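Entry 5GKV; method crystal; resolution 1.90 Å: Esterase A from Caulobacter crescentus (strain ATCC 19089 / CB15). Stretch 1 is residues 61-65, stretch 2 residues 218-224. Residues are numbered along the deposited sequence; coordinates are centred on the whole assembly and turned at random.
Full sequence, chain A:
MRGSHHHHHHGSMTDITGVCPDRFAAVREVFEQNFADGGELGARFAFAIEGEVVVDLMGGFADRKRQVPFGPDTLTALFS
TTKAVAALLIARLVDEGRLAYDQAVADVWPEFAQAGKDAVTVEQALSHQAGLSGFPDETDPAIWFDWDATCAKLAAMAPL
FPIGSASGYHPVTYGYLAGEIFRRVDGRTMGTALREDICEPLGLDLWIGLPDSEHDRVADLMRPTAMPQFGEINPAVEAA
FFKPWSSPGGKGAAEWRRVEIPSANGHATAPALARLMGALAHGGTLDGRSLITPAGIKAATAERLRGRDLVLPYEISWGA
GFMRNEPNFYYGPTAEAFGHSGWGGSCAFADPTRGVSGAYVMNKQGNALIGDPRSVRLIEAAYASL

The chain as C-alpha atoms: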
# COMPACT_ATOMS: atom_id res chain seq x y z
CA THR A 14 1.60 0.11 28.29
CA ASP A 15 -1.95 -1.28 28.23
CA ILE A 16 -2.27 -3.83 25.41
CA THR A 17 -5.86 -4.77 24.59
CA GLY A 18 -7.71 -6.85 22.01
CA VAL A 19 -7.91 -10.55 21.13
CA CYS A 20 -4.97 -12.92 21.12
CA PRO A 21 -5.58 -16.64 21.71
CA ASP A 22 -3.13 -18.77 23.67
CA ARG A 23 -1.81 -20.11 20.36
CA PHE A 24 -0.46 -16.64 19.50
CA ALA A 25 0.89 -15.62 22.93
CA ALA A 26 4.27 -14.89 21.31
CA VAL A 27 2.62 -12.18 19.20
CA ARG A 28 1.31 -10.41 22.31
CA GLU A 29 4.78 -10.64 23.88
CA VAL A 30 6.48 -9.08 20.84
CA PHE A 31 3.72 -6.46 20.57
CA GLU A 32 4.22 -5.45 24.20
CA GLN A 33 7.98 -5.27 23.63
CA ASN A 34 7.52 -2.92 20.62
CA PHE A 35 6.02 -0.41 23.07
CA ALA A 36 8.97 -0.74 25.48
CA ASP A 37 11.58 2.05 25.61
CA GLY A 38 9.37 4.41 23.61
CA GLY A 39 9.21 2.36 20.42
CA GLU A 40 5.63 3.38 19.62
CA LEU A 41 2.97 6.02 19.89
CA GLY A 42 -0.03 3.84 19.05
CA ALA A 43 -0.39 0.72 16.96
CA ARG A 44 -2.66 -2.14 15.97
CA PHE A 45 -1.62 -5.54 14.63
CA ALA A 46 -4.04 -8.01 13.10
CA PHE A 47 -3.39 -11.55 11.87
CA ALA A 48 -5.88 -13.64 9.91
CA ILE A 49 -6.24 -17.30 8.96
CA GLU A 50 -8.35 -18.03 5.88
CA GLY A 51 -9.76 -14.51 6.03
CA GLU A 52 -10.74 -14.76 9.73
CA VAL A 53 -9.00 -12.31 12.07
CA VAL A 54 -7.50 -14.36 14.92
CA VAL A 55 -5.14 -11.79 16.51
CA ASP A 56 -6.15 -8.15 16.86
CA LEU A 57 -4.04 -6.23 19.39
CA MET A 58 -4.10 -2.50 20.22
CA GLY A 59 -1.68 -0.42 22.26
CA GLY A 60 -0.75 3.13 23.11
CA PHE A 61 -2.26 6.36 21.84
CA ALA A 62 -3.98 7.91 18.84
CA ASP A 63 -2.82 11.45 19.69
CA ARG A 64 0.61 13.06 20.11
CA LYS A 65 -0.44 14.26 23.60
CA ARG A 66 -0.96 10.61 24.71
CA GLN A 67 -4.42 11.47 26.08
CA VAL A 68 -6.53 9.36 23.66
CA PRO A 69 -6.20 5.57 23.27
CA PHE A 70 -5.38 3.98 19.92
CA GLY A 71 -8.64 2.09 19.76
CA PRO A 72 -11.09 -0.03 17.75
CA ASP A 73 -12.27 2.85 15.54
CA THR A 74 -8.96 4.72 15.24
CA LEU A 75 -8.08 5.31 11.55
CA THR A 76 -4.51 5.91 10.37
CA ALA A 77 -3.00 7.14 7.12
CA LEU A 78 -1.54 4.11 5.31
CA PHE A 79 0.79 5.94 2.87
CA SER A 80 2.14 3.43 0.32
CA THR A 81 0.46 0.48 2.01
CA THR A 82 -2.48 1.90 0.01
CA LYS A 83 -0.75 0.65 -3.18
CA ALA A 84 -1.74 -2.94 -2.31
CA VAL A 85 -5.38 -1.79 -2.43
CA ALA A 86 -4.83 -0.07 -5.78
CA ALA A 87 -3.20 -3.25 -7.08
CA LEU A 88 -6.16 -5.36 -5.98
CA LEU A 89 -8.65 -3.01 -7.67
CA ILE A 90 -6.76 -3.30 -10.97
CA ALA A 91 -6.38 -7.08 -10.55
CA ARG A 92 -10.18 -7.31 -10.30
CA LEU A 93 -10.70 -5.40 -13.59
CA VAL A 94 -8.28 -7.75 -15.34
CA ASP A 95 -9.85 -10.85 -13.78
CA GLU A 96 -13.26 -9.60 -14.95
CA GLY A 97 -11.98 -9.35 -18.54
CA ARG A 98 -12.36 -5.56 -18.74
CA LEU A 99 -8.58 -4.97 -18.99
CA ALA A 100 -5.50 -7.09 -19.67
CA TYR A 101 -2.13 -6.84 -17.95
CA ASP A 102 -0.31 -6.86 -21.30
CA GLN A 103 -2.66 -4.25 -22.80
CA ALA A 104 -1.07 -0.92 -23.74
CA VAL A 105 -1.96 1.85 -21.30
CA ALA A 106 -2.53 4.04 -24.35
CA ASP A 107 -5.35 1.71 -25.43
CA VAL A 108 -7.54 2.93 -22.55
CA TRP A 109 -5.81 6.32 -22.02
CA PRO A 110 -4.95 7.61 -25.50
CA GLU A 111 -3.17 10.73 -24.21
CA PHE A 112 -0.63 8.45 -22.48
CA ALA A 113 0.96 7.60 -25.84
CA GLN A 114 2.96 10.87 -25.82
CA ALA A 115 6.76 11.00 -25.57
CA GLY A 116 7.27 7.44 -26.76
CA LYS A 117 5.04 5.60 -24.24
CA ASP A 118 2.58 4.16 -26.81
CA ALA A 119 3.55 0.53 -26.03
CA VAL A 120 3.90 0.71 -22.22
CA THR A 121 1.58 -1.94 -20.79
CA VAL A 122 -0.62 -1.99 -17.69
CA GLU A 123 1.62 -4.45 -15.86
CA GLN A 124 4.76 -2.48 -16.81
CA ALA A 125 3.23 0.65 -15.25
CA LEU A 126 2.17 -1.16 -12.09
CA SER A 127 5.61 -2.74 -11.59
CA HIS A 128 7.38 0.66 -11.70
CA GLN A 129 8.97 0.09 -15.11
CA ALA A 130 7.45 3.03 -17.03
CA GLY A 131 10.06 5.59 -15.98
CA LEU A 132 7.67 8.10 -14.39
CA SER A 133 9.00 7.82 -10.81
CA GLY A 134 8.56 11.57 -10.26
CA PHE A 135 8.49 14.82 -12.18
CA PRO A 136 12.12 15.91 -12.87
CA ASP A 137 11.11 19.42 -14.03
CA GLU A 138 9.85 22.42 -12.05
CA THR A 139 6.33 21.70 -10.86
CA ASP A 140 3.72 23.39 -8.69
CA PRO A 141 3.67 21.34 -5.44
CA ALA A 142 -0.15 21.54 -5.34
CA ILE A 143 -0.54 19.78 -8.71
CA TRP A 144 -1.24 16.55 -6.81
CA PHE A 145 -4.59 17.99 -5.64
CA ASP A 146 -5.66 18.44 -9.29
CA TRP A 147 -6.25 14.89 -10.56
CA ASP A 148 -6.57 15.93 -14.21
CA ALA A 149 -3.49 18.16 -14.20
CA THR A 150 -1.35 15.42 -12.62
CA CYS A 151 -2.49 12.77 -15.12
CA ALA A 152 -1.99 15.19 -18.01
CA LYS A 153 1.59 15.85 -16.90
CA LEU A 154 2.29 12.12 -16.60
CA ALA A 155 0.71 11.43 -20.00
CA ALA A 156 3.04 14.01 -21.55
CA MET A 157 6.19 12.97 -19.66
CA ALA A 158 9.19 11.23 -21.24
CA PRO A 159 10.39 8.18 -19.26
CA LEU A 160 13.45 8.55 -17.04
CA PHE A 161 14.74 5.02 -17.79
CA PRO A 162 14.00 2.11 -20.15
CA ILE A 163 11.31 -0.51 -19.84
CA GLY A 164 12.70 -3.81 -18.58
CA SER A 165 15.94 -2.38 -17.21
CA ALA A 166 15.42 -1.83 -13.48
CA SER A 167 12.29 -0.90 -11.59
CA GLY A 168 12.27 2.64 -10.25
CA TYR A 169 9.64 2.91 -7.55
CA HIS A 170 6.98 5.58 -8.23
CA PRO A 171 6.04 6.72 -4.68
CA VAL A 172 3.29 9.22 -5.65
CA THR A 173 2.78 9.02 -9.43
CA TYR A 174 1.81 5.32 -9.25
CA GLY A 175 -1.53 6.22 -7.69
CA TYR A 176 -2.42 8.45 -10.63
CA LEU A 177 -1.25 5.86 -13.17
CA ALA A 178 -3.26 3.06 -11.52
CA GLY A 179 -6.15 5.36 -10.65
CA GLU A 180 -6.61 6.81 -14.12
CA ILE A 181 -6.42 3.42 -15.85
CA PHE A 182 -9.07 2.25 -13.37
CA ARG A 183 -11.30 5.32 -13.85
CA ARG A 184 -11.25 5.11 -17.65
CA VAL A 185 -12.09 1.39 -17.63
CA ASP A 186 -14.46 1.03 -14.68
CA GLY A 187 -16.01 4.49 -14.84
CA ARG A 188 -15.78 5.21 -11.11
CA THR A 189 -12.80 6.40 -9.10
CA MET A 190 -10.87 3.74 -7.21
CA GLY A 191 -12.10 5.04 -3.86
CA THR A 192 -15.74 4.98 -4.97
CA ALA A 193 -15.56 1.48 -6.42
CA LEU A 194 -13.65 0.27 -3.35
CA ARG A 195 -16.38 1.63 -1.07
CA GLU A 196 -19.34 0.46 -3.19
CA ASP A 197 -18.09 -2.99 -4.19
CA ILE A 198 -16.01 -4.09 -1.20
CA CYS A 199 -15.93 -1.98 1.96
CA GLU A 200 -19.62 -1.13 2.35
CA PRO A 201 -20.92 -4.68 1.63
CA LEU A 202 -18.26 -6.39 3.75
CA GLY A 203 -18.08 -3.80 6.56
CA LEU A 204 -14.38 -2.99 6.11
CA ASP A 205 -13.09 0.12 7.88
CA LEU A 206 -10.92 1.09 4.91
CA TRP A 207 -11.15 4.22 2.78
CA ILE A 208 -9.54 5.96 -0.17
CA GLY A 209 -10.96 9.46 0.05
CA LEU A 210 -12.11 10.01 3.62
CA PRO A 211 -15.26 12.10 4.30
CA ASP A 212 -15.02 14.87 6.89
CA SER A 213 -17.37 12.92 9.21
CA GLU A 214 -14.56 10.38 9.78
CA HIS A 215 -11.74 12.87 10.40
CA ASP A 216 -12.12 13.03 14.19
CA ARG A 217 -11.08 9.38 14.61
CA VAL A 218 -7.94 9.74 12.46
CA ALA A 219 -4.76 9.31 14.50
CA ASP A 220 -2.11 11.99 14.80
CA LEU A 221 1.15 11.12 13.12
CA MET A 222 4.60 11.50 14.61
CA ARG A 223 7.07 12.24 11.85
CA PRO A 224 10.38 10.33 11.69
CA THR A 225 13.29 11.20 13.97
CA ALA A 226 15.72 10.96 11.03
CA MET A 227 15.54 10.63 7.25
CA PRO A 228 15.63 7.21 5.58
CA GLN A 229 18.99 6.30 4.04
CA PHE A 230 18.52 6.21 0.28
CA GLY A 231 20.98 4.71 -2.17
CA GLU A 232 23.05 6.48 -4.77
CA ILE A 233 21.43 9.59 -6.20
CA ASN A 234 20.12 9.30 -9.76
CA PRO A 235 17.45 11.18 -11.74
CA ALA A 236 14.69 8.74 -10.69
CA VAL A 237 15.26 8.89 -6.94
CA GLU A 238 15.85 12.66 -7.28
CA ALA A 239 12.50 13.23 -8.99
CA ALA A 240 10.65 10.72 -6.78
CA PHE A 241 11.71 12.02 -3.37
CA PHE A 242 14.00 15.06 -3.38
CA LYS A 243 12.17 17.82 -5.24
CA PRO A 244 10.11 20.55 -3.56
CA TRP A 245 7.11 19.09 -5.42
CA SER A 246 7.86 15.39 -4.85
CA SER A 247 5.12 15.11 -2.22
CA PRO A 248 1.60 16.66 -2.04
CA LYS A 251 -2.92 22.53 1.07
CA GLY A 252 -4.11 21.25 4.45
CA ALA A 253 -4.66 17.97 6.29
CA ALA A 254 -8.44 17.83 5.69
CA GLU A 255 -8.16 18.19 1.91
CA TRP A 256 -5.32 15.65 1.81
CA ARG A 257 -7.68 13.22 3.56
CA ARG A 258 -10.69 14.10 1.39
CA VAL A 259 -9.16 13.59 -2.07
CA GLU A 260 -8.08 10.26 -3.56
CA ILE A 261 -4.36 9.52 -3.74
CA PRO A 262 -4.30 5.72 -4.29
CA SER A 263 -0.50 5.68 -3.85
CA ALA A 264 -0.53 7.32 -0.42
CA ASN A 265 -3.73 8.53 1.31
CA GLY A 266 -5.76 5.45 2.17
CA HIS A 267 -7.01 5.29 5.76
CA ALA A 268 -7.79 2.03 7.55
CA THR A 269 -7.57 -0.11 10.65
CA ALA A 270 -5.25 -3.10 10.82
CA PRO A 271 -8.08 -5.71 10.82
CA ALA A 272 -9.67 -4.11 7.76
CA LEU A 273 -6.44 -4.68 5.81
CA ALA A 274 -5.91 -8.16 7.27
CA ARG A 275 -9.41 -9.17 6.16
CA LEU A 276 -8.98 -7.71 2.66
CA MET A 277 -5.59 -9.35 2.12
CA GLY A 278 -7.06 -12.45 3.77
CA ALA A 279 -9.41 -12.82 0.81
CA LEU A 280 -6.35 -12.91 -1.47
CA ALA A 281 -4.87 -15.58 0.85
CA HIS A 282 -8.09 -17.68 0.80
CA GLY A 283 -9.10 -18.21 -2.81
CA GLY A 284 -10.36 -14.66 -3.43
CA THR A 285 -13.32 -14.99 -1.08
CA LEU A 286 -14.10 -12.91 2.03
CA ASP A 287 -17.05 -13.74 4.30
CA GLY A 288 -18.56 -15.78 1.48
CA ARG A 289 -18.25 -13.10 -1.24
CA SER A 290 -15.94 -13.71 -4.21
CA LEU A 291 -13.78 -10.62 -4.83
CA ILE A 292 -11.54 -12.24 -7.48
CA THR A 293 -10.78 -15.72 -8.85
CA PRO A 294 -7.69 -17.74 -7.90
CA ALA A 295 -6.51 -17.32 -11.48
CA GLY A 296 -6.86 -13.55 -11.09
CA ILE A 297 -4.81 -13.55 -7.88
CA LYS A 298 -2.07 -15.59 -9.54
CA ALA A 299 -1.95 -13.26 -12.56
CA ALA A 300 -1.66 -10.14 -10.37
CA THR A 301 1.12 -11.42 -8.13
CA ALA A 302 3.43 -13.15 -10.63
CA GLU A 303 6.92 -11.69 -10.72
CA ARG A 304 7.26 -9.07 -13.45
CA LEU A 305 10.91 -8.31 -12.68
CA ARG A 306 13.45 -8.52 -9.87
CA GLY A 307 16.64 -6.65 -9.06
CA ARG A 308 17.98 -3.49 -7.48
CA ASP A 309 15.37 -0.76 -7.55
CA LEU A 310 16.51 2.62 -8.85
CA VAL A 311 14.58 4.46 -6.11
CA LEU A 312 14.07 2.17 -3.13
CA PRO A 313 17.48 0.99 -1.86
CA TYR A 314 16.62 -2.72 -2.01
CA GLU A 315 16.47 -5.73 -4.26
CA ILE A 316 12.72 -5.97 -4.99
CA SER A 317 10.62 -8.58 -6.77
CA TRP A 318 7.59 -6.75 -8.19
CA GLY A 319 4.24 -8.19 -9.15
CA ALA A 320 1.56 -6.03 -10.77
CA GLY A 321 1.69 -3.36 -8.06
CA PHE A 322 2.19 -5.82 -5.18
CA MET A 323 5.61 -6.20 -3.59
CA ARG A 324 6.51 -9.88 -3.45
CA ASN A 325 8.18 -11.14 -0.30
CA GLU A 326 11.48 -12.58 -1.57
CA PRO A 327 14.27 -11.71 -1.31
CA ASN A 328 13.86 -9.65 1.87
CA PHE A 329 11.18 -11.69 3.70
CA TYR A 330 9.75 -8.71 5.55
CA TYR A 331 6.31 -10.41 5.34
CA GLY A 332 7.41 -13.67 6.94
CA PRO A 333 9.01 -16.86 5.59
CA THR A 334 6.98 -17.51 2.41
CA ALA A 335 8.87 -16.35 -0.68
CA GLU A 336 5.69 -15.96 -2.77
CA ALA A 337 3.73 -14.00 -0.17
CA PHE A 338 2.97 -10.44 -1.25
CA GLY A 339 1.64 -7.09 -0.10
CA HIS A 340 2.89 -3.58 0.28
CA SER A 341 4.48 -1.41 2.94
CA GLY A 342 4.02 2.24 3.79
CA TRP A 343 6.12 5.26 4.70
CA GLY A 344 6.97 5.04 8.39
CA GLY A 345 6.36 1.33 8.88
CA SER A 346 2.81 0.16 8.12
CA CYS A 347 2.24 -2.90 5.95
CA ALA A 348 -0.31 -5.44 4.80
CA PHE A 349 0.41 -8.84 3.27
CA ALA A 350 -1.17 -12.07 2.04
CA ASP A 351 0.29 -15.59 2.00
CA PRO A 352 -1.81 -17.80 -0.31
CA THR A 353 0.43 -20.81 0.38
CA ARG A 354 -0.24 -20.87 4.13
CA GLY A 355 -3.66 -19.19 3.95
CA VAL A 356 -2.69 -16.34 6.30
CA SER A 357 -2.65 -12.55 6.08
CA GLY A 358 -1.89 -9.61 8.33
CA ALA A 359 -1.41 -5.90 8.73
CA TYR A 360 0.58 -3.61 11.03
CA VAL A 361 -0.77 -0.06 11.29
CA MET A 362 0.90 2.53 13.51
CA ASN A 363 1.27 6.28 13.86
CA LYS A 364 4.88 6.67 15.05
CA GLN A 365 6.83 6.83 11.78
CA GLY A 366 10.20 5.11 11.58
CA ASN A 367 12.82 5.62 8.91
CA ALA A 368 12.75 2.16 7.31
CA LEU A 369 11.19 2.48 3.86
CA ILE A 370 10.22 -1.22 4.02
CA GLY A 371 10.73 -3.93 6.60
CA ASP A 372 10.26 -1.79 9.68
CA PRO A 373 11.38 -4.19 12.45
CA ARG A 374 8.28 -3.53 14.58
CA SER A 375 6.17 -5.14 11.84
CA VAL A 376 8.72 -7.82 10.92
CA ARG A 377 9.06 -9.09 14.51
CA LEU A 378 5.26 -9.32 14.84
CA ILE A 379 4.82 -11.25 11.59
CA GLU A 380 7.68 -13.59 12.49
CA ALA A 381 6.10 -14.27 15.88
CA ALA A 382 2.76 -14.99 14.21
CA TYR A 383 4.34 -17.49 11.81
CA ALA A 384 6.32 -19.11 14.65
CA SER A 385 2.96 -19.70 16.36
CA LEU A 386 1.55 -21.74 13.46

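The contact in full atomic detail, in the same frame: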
# COMPACT_ATOMS: atom_id res chain seq x y z
N PHE A 61 -1.46 5.15 21.95
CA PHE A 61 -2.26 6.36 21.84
C PHE A 61 -2.46 6.81 20.40
O PHE A 61 -1.58 6.66 19.55
CB PHE A 61 -1.61 7.50 22.65
CG PHE A 61 -1.35 7.10 24.06
CD1 PHE A 61 -0.13 6.53 24.44
CD2 PHE A 61 -2.36 7.21 25.00
CE1 PHE A 61 0.08 6.11 25.75
CE2 PHE A 61 -2.15 6.80 26.33
CZ PHE A 61 -0.92 6.25 26.69
N ALA A 62 -3.65 7.37 20.15
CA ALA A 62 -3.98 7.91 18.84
C ALA A 62 -3.42 9.31 18.65
O ALA A 62 -3.16 9.72 17.52
CB ALA A 62 -5.51 7.95 18.67
N ASP A 63 -3.18 10.04 19.74
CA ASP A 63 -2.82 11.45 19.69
C ASP A 63 -1.40 11.69 20.20
O ASP A 63 -0.88 10.94 21.04
CB ASP A 63 -3.81 12.29 20.52
CG ASP A 63 -3.75 11.96 22.02
OD1 ASP A 63 -3.67 10.76 22.38
OD2 ASP A 63 -3.79 12.91 22.83
N ARG A 64 -0.76 12.75 19.68
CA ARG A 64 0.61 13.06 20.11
C ARG A 64 0.67 13.41 21.59
O ARG A 64 1.71 13.20 22.22
CB ARG A 64 1.21 14.19 19.26
CG ARG A 64 1.77 13.70 17.90
CD ARG A 64 2.33 14.86 17.05
NE ARG A 64 1.31 15.88 16.80
CZ ARG A 64 0.58 15.94 15.69
NH1 ARG A 64 0.76 15.05 14.72
NH2 ARG A 64 -0.33 16.90 15.53
N LYS A 65 -0.41 13.93 22.17
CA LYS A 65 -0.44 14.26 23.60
C LYS A 65 -0.58 13.04 24.50
O LYS A 65 -0.46 13.18 25.73
CB LYS A 65 -1.59 15.23 23.90
CG LYS A 65 -1.39 16.64 23.39
CD LYS A 65 -2.46 17.57 23.94
CE LYS A 65 -2.92 18.59 22.91
NZ LYS A 65 -4.05 19.40 23.47
N VAL A 218 -9.22 9.94 13.12
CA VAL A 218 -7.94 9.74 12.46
C VAL A 218 -6.81 10.06 13.44
O VAL A 218 -6.80 11.13 14.06
CB VAL A 218 -7.84 10.61 11.20
CG1 VAL A 218 -6.40 10.60 10.65
CG2 VAL A 218 -8.81 10.11 10.16
N ALA A 219 -5.85 9.14 13.56
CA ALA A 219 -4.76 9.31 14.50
C ALA A 219 -3.83 10.43 14.07
O ALA A 219 -3.61 10.64 12.88
CB ALA A 219 -3.96 8.01 14.61
N ASP A 220 -3.29 11.16 15.05
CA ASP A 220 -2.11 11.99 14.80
C ASP A 220 -0.95 11.14 14.32
O ASP A 220 -0.77 10.00 14.76
CB ASP A 220 -1.63 12.70 16.08
CG ASP A 220 -2.59 13.73 16.61
OD1 ASP A 220 -3.50 14.15 15.87
OD2 ASP A 220 -2.40 14.11 17.78
N LEU A 221 -0.11 11.73 13.50
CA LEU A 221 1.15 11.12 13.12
C LEU A 221 2.30 11.78 13.85
O LEU A 221 2.27 12.98 14.15
CB LEU A 221 1.35 11.23 11.60
CG LEU A 221 0.28 10.52 10.77
CD1 LEU A 221 0.48 10.85 9.30
CD2 LEU A 221 0.39 9.02 11.00
N MET A 222 3.32 10.99 14.15
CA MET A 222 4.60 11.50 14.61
C MET A 222 5.61 11.25 13.51
O MET A 222 5.85 10.10 13.13
CB MET A 222 5.02 10.83 15.91
CG MET A 222 6.25 11.46 16.53
SD MET A 222 6.70 10.61 18.05
CE MET A 222 5.28 9.53 18.25
N ARG A 223 6.19 12.33 12.99
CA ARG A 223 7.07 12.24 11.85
C ARG A 223 8.41 11.62 12.27
O ARG A 223 8.73 11.56 13.46
CB ARG A 223 7.26 13.63 11.22
CG ARG A 223 8.16 14.62 11.98
CD ARG A 223 7.68 14.92 13.43
NE ARG A 223 6.26 15.22 13.46
CZ ARG A 223 5.49 15.20 14.54
NH1 ARG A 223 6.00 14.86 15.74
NH2 ARG A 223 4.21 15.48 14.43
N PRO A 224 9.19 11.11 11.32
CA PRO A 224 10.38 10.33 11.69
C PRO A 224 11.41 11.18 12.42
O PRO A 224 11.50 12.40 12.22
CB PRO A 224 10.92 9.85 10.34
CG PRO A 224 9.75 9.88 9.42
CD PRO A 224 8.92 11.05 9.87
O HOH W 1 -0.90 14.32 11.92
O HOH W 2 -2.35 15.68 20.02

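Two loop segments, far apart in sequence and neither forming a regular helix or strand, meet here over a small interface that buries 326 Å² in total. Their touching parts run 41° apart, and the backbones come nearest where Ala 62 faces Ala 219, with CA atoms 4.6 Å apart, and where Asp 63 faces Asp 220, 5.0 Å between CA atoms.

Phe 61 stays out of reach, so the contact begins at Ala 62. Ala 62 O accepts a weak hydrogen bond from Asp 220 N at 2.9 Å; the angle of 124° leaves the hydrogen pointing well off the oxygen. Beside it, the CB atoms of Ala 62 and Ala 219 lie 4.3 Å apart, an apolar contact between methyl groups small enough to fit where the chains draw close.

Asp 63 directs its CB away overall, and its carboxylate oxygens form hydrogen bonds just outside the stretches. Asp 63 CA nevertheless lies 3.3 Å from Asp 220 OD2, because that carboxylate reaches across to the next backbone amide. Arg 64 N donates to Asp 220 OD2 at 2.9 Å with a nearly straight angle of 166°. Asp suits this position: its short side chain, pointing toward stretch 1, places an acceptor at the amide. The same OD2 accepts from water 2, which also receives a weak hydrogen bond from Lys 65 N.

The long side chain of Arg 64 reaches across to stretch 2. Asp 220 CB lies over one face of its guanidinium, while at the edge Arg 64 NH1 donates to Leu 221 O at 2.6 Å. Water 1 links NH1, weakly, to Leu 221 N. Arg 223 also approaches, its NH2 3.5 Å from Arg 64 NH1; both groups are donors of like charge, so this proximity is no bond. The Lys 65 side chain makes no contact.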